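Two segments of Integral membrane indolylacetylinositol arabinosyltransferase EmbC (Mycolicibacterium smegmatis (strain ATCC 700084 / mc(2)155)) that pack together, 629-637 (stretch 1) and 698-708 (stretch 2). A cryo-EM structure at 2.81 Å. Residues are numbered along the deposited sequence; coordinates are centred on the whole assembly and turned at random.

Stretch 1, residues 629-637: VSNFGVPWS
Stretch 2 698-708: IFEVVSLTLGM

Close approach of a loop to a helix often depends on glycine, and these two segments of EmbC illustrate the principle from both sides. Stretch 2 is helical from I698 to M708, part of a longer helix, with i to i+4 bonds such as G707 N to S703 O at 3.0 Å. Stretch 1 has no regular helix or strand. G633 adopts phi/psi 87/2, and V634 to S637 form a type II beta turn, with P635 at -69/139 and W636 at 58/36; a weak bond from S637 OG to V634 O, 3.3 Å, spans it. The register is set by V634 and G707, whose CA atoms lie 4.2 Å apart. V634 and P635 both lie along the S703 to G707 part of the helix, and W636 reaches further toward its N-terminal end, to F699.

No hydrogen bond of the classical kind crosses the interface. Instead G707 CA lies 3.4 Å from G633 O, a CA-H...O contact with an angle of 151° at the hydrogen. Both glycines are needed for this fit: a CB on G707 would fall 3.0 Å from V634 CG2, and one on G633 would fall 2.9 Å from G707 O, besides jamming against the preceding carbonyl.

Around this backbone contact the side chains pack by van der Waals contact, partly against each other and partly against carbonyl oxygens. V634 (chi1 t) brings CG2 to 3.7 Å from L704 CD2. L704 (m, t) has its CA-to-CB bond pointing away, yet its end returns to the loop, placing CD2 also 3.6 Å from S630 O. P635, C-gamma endo, rests its CD 3.7 Å from S703 O and 4.5 Å from L706 CB. S703 (p) turns its hydroxyl back to its own helix, OG donating to E700 O at 2.7 Å. Finally, W636 (chi1 m, chi2 -63°) sets CZ3 4.1 Å from CE1 of F699 (t, chi2 76°), meeting that ring at its edge.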

# COMPACT_ATOMS: atom_id res chain seq x y z
N VAL A 629 -13.43 3.50 20.92
CA VAL A 629 -13.28 3.55 22.37
C VAL A 629 -12.99 2.19 22.97
O VAL A 629 -12.95 2.07 24.20
CB VAL A 629 -14.49 4.19 23.07
CG1 VAL A 629 -14.51 5.66 22.84
CG2 VAL A 629 -15.77 3.56 22.59
N SER A 630 -12.76 1.18 22.16
CA SER A 630 -12.31 -0.10 22.66
C SER A 630 -10.82 -0.11 22.95
O SER A 630 -10.31 -1.10 23.46
CB SER A 630 -12.64 -1.19 21.65
OG SER A 630 -14.04 -1.27 21.46
N ASN A 631 -10.14 0.99 22.66
CA ASN A 631 -8.71 1.08 22.70
C ASN A 631 -8.22 1.74 23.99
O ASN A 631 -7.01 1.92 24.15
CB ASN A 631 -8.24 1.88 21.50
CG ASN A 631 -6.92 1.43 20.98
OD1 ASN A 631 -6.39 0.43 21.43
ND2 ASN A 631 -6.37 2.17 20.03
N PHE A 632 -9.12 2.10 24.89
CA PHE A 632 -8.77 2.80 26.12
C PHE A 632 -8.13 1.83 27.10
O PHE A 632 -8.80 0.93 27.61
CB PHE A 632 -9.98 3.45 26.78
CG PHE A 632 -10.53 4.66 26.07
CD1 PHE A 632 -9.92 5.19 24.95
CD2 PHE A 632 -11.61 5.33 26.60
CE1 PHE A 632 -10.43 6.31 24.33
CE2 PHE A 632 -12.12 6.46 26.00
CZ PHE A 632 -11.53 6.94 24.86
N GLY A 633 -6.85 2.01 27.40
CA GLY A 633 -6.19 1.28 28.45
C GLY A 633 -5.59 -0.05 28.06
O GLY A 633 -5.04 -0.74 28.93
N VAL A 634 -5.68 -0.43 26.80
CA VAL A 634 -5.28 -1.77 26.36
C VAL A 634 -3.76 -1.83 26.26
O VAL A 634 -3.13 -0.88 25.78
CB VAL A 634 -5.94 -2.08 25.01
CG1 VAL A 634 -5.47 -3.38 24.42
CG2 VAL A 634 -7.43 -2.14 25.19
N PRO A 635 -3.11 -2.90 26.75
CA PRO A 635 -1.65 -3.00 26.63
C PRO A 635 -1.18 -3.20 25.20
O PRO A 635 -1.77 -3.96 24.44
CB PRO A 635 -1.32 -4.22 27.50
CG PRO A 635 -2.57 -4.98 27.60
CD PRO A 635 -3.66 -3.97 27.60
N TRP A 636 -0.09 -2.51 24.87
CA TRP A 636 0.58 -2.52 23.57
C TRP A 636 -0.34 -2.08 22.43
O TRP A 636 -0.22 -2.56 21.31
CB TRP A 636 1.21 -3.87 23.22
CG TRP A 636 2.25 -4.33 24.16
CD1 TRP A 636 3.44 -3.72 24.40
CD2 TRP A 636 2.29 -5.58 24.84
NE1 TRP A 636 4.17 -4.47 25.28
CE2 TRP A 636 3.49 -5.62 25.56
CE3 TRP A 636 1.40 -6.65 24.96
CZ2 TRP A 636 3.83 -6.69 26.37
CZ3 TRP A 636 1.74 -7.70 25.76
CH2 TRP A 636 2.95 -7.72 26.46
N SER A 637 -1.23 -1.14 22.71
CA SER A 637 -2.20 -0.70 21.71
C SER A 637 -1.61 0.27 20.70
O SER A 637 -2.30 0.64 19.75
CB SER A 637 -3.38 -0.06 22.42
OG SER A 637 -3.00 1.09 23.14
N ILE A 698 -6.79 -16.56 24.49
CA ILE A 698 -6.56 -16.10 25.86
C ILE A 698 -5.84 -14.75 25.87
O ILE A 698 -6.14 -13.89 26.70
CB ILE A 698 -5.80 -17.19 26.65
CG1 ILE A 698 -6.70 -18.41 26.83
CG2 ILE A 698 -5.36 -16.71 28.01
CD1 ILE A 698 -5.99 -19.61 27.38
N PHE A 699 -4.95 -14.52 24.90
CA PHE A 699 -4.27 -13.22 24.78
C PHE A 699 -5.25 -12.08 24.54
O PHE A 699 -5.18 -11.05 25.22
CB PHE A 699 -3.24 -13.29 23.64
CG PHE A 699 -2.51 -12.00 23.40
CD1 PHE A 699 -1.50 -11.59 24.25
CD2 PHE A 699 -2.81 -11.21 22.31
CE1 PHE A 699 -0.82 -10.41 24.02
CE2 PHE A 699 -2.14 -10.04 22.08
CZ PHE A 699 -1.14 -9.64 22.93
N GLU A 700 -6.20 -12.27 23.62
CA GLU A 700 -7.19 -11.23 23.30
C GLU A 700 -8.11 -10.94 24.48
O GLU A 700 -8.36 -9.77 24.83
CB GLU A 700 -8.02 -11.67 22.10
CG GLU A 700 -7.22 -11.91 20.85
CD GLU A 700 -8.01 -12.69 19.83
OE1 GLU A 700 -9.20 -12.97 20.10
OE2 GLU A 700 -7.43 -13.09 18.80
N VAL A 701 -8.62 -12.00 25.12
CA VAL A 701 -9.58 -11.83 26.21
C VAL A 701 -8.91 -11.17 27.42
O VAL A 701 -9.47 -10.24 28.02
CB VAL A 701 -10.21 -13.19 26.57
CG1 VAL A 701 -11.09 -13.08 27.78
CG2 VAL A 701 -11.03 -13.69 25.40
N VAL A 702 -7.69 -11.59 27.75
CA VAL A 702 -6.97 -10.99 28.87
C VAL A 702 -6.55 -9.55 28.55
O VAL A 702 -6.53 -8.70 29.45
CB VAL A 702 -5.79 -11.91 29.24
CG1 VAL A 702 -4.83 -11.27 30.22
CG2 VAL A 702 -6.31 -13.16 29.88
N SER A 703 -6.29 -9.22 27.28
CA SER A 703 -5.90 -7.86 26.96
C SER A 703 -7.06 -6.88 27.12
O SER A 703 -6.89 -5.79 27.67
CB SER A 703 -5.34 -7.79 25.54
OG SER A 703 -6.35 -7.99 24.58
N LEU A 704 -8.27 -7.27 26.71
CA LEU A 704 -9.38 -6.34 26.97
C LEU A 704 -9.87 -6.35 28.42
O LEU A 704 -10.38 -5.33 28.90
CB LEU A 704 -10.54 -6.59 26.01
CG LEU A 704 -10.28 -5.83 24.71
CD1 LEU A 704 -11.27 -6.19 23.71
CD2 LEU A 704 -10.42 -4.36 24.95
N THR A 705 -9.68 -7.44 29.17
CA THR A 705 -9.99 -7.40 30.60
C THR A 705 -9.01 -6.49 31.35
O THR A 705 -9.40 -5.74 32.25
CB THR A 705 -9.99 -8.81 31.17
OG1 THR A 705 -10.86 -9.62 30.39
CG2 THR A 705 -10.50 -8.80 32.58
N LEU A 706 -7.73 -6.51 30.96
CA LEU A 706 -6.77 -5.59 31.56
C LEU A 706 -7.01 -4.15 31.14
O LEU A 706 -6.75 -3.23 31.91
CB LEU A 706 -5.34 -5.99 31.22
CG LEU A 706 -4.78 -7.19 31.96
CD1 LEU A 706 -3.42 -7.51 31.40
CD2 LEU A 706 -4.67 -6.86 33.42
N GLY A 707 -7.49 -3.93 29.91
CA GLY A 707 -7.89 -2.59 29.52
C GLY A 707 -9.05 -2.07 30.34
O GLY A 707 -9.13 -0.87 30.63
N MET A 708 -9.96 -2.95 30.75
CA MET A 708 -11.05 -2.53 31.63
C MET A 708 -10.55 -2.31 33.05
O MET A 708 -11.12 -1.50 33.79
CB MET A 708 -12.17 -3.57 31.58
CG MET A 708 -13.49 -3.18 32.23
SD MET A 708 -13.69 -3.58 33.96
CE MET A 708 -13.95 -5.34 33.85